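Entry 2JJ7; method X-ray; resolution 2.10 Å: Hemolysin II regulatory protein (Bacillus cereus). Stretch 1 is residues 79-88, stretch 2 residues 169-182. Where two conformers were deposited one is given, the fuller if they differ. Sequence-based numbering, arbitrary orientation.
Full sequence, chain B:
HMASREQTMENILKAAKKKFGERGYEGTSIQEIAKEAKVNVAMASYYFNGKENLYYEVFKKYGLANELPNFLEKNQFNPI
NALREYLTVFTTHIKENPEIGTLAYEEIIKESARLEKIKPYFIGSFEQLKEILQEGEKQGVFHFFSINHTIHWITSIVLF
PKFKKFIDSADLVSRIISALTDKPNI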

# COMPACT_ATOMS: atom_id res chain seq x y z
N PRO B 79 -2.76 21.12 -9.56
CA PRO B 79 -2.72 19.72 -9.11
C PRO B 79 -1.84 19.44 -7.90
O PRO B 79 -2.21 18.61 -7.07
CB PRO B 79 -2.17 18.98 -10.33
CG PRO B 79 -2.49 19.86 -11.47
CD PRO B 79 -2.32 21.23 -10.96
N ILE B 80 -0.68 20.09 -7.81
CA ILE B 80 0.17 19.93 -6.63
C ILE B 80 -0.54 20.45 -5.37
O ILE B 80 -0.61 19.75 -4.36
CB ILE B 80 1.56 20.60 -6.81
CG1 ILE B 80 2.37 19.84 -7.88
CG2 ILE B 80 2.33 20.67 -5.47
CD1 ILE B 80 3.59 20.63 -8.46
N ASN B 81 -1.11 21.66 -5.43
CA ASN B 81 -1.85 22.19 -4.29
C ASN B 81 -3.10 21.39 -3.94
O ASN B 81 -3.39 21.16 -2.76
CB ASN B 81 -2.19 23.66 -4.50
CG ASN B 81 -0.99 24.57 -4.31
OD1 ASN B 81 0.15 24.12 -4.13
ND2 ASN B 81 -1.23 25.86 -4.34
N ALA B 82 -3.84 20.97 -4.96
CA ALA B 82 -4.99 20.10 -4.73
C ALA B 82 -4.54 18.84 -4.00
O ALA B 82 -5.14 18.46 -3.00
CB ALA B 82 -5.67 19.74 -6.04
N LEU B 83 -3.48 18.21 -4.48
CA LEU B 83 -3.00 16.98 -3.85
C LEU B 83 -2.48 17.21 -2.42
O LEU B 83 -2.71 16.38 -1.52
CB LEU B 83 -1.93 16.30 -4.71
CG LEU B 83 -1.46 14.92 -4.23
CD1 LEU B 83 -2.59 13.91 -4.27
CD2 LEU B 83 -0.30 14.46 -5.08
N ARG B 84 -1.76 18.31 -2.20
CA ARG B 84 -1.29 18.64 -0.86
C ARG B 84 -2.47 18.77 0.10
O ARG B 84 -2.42 18.26 1.21
CB ARG B 84 -0.41 19.90 -0.84
CG ARG B 84 0.37 20.06 0.47
CD ARG B 84 1.52 21.05 0.39
NE ARG B 84 2.72 20.53 -0.28
CZ ARG B 84 3.68 19.84 0.32
NH1 ARG B 84 3.60 19.56 1.61
NH2 ARG B 84 4.74 19.42 -0.37
N GLU B 85 -3.55 19.41 -0.35
CA GLU B 85 -4.71 19.60 0.52
C GLU B 85 -5.40 18.29 0.79
O GLU B 85 -5.73 17.98 1.95
CB GLU B 85 -5.71 20.61 -0.06
CG GLU B 85 -6.80 20.96 0.96
CD GLU B 85 -7.60 22.20 0.60
OE1 GLU B 85 -7.56 22.63 -0.57
OE2 GLU B 85 -8.26 22.75 1.49
N TYR B 86 -5.63 17.52 -0.27
CA TYR B 86 -6.22 16.21 -0.16
C TYR B 86 -5.44 15.36 0.86
O TYR B 86 -6.02 14.80 1.80
CB TYR B 86 -6.23 15.53 -1.53
CG TYR B 86 -6.57 14.06 -1.52
CD1 TYR B 86 -5.60 13.09 -1.27
CD2 TYR B 86 -7.87 13.63 -1.78
CE1 TYR B 86 -5.92 11.75 -1.26
CE2 TYR B 86 -8.18 12.29 -1.78
CZ TYR B 86 -7.21 11.35 -1.52
OH TYR B 86 -7.53 10.00 -1.53
N LEU B 87 -4.13 15.26 0.65
CA LEU B 87 -3.26 14.44 1.50
C LEU B 87 -3.19 14.94 2.94
O LEU B 87 -3.08 14.13 3.86
CB LEU B 87 -1.84 14.37 0.91
CG LEU B 87 -1.65 13.61 -0.41
CD1 LEU B 87 -0.20 13.70 -0.87
CD2 LEU B 87 -2.08 12.16 -0.30
N THR B 88 -3.21 16.26 3.11
CA THR B 88 -3.15 16.87 4.44
C THR B 88 -4.43 16.52 5.23
O THR B 88 -4.36 16.05 6.37
CB THR B 88 -2.91 18.39 4.35
OG1 THR B 88 -1.71 18.63 3.61
CG2 THR B 88 -2.79 19.06 5.74
N SER B 169 3.28 13.25 9.53
CA SER B 169 2.23 13.53 8.55
C SER B 169 2.61 14.54 7.45
O SER B 169 2.44 14.26 6.26
CB SER B 169 0.96 13.98 9.27
OG SER B 169 0.38 12.86 9.93
N ALA B 170 3.13 15.70 7.85
CA ALA B 170 3.53 16.73 6.89
C ALA B 170 4.63 16.22 5.95
O ALA B 170 4.65 16.58 4.76
CB ALA B 170 3.98 18.01 7.61
N ASP B 171 5.50 15.38 6.49
CA ASP B 171 6.57 14.78 5.70
C ASP B 171 6.04 13.73 4.77
O ASP B 171 6.52 13.61 3.64
CB ASP B 171 7.64 14.18 6.61
CG ASP B 171 8.39 15.23 7.42
OD1 ASP B 171 8.47 16.41 6.99
OD2 ASP B 171 8.91 14.85 8.49
N LEU B 172 5.06 12.96 5.24
CA LEU B 172 4.43 11.95 4.41
C LEU B 172 3.79 12.61 3.19
O LEU B 172 4.00 12.15 2.07
CB LEU B 172 3.40 11.13 5.21
CG LEU B 172 2.72 9.98 4.45
CD1 LEU B 172 3.76 9.02 3.80
CD2 LEU B 172 1.76 9.23 5.37
N VAL B 173 3.05 13.70 3.42
CA VAL B 173 2.42 14.49 2.35
C VAL B 173 3.48 14.98 1.35
O VAL B 173 3.35 14.74 0.15
CB VAL B 173 1.59 15.68 2.92
CG1 VAL B 173 1.08 16.60 1.79
CG2 VAL B 173 0.39 15.16 3.75
N SER B 174 4.53 15.63 1.86
CA SER B 174 5.66 16.11 1.03
C SER B 174 6.35 15.01 0.25
O SER B 174 6.66 15.19 -0.93
CB SER B 174 6.70 16.81 1.89
OG SER B 174 6.23 18.09 2.25
N ARG B 175 6.60 13.88 0.91
CA ARG B 175 7.32 12.77 0.28
C ARG B 175 6.47 12.08 -0.80
O ARG B 175 7.00 11.62 -1.81
CB ARG B 175 7.79 11.76 1.32
CG ARG B 175 8.86 12.29 2.26
CD ARG B 175 9.62 11.14 2.94
NE ARG B 175 10.65 10.57 2.07
CZ ARG B 175 11.96 10.64 2.29
NH1 ARG B 175 12.81 10.10 1.42
NH2 ARG B 175 12.43 11.23 3.39
N ILE B 176 5.16 12.00 -0.57
CA ILE B 176 4.26 11.45 -1.59
C ILE B 176 4.29 12.32 -2.86
O ILE B 176 4.45 11.80 -3.97
CB ILE B 176 2.83 11.26 -1.06
CG1 ILE B 176 2.79 10.07 -0.08
CG2 ILE B 176 1.85 11.05 -2.22
CD1 ILE B 176 1.44 9.92 0.68
N ILE B 177 4.18 13.63 -2.69
CA ILE B 177 4.19 14.57 -3.79
C ILE B 177 5.54 14.53 -4.52
O ILE B 177 5.58 14.50 -5.75
CB ILE B 177 3.86 16.00 -3.29
CG1 ILE B 177 2.43 16.04 -2.71
CG2 ILE B 177 4.08 17.05 -4.41
CD1 ILE B 177 2.04 17.35 -2.04
N SER B 178 6.64 14.52 -3.77
CA SER B 178 7.99 14.44 -4.35
C SER B 178 8.16 13.23 -5.25
O SER B 178 8.73 13.34 -6.34
CB SER B 178 9.04 14.36 -3.27
OG SER B 178 9.22 15.62 -2.70
N ALA B 179 7.68 12.08 -4.79
CA ALA B 179 7.78 10.84 -5.55
C ALA B 179 7.03 10.95 -6.87
O ALA B 179 7.43 10.32 -7.85
CB ALA B 179 7.26 9.66 -4.73
N LEU B 180 5.97 11.75 -6.90
CA LEU B 180 5.19 11.95 -8.12
C LEU B 180 5.78 13.02 -9.07
O LEU B 180 5.63 12.93 -10.29
CB LEU B 180 3.74 12.28 -7.79
CG LEU B 180 2.97 11.20 -7.03
CD1 LEU B 180 1.69 11.76 -6.44
CD2 LEU B 180 2.67 10.02 -7.95
N THR B 181 6.45 14.02 -8.49
CA THR B 181 6.92 15.17 -9.25
C THR B 181 8.34 14.95 -9.80
O THR B 181 8.84 15.75 -10.59
CB THR B 181 6.86 16.46 -8.40
OG1 THR B 181 7.55 16.24 -7.17
CG2 THR B 181 5.40 16.83 -8.11
N ASP B 182 8.98 13.88 -9.36
CA ASP B 182 10.30 13.52 -9.86
C ASP B 182 10.20 13.07 -11.32
O ASP B 182 9.58 12.04 -11.62
CB ASP B 182 10.92 12.44 -8.97
CG ASP B 182 12.40 12.27 -9.23
OD1 ASP B 182 13.05 13.24 -9.70
OD2 ASP B 182 12.92 11.17 -8.96

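Two helices, 79-88 and 169-181, pack against each other in a roughly antiparallel sense. Their N-to-C directions differ by 144°, and the axes come within 9.5 Å. The contact is mostly apolar, with one polar link, and buries 511 Å² in all.

Ile177 has the largest covered area. Its side chain is a knob in a hole formed by Ile80, Leu83, Arg84 and Leu87, residues spaced along one side of the first helix. CG1 of Ile177 lies 3.9 Å from CD2 of Leu83 and 4.0 Å from CD1 of Leu87. Its CG2 is 4.2 Å from CG2 of Ile80. Its CD1 lies over one face of the Arg84 guanidinium, 3.7 Å from NE of Arg84.

Val173, one turn earlier, is covered almost as much. The helices are close here: the CA atoms of Leu87 and Val173 are 5.7 Å apart, against 7.3 Å for those of Ile80 and Ile177. CG2 of Val173 therefore meets backbone as well as side chain, at 3.6 Å from O of Leu87 and 3.7 Å from CB of Leu87. CG1 of Val173 packs 3.8 Å from CG of Arg84.

Arg84 combines apolar packing with the polar link. Its CA-to-CB bond points sideways, but the end of the side chain comes nearer to the second helix. NH1 of Arg84 donates a hydrogen bond to OG of Ser174 at 3.1 Å, and NH2 of Arg84 donates another to the same OG of Ser174 at 3.3 Å. The hydroxyl sits at the guanidinium edge, where the N-H groups point, which leaves a face free for Ile177. OG of Ser174 in turn makes a weak hydrogen bond to O of Ala170, at 3.3 Å.

Leu87 also reaches Ile176, with CD1 of Leu87 3.6 Å from CG2 of Ile176.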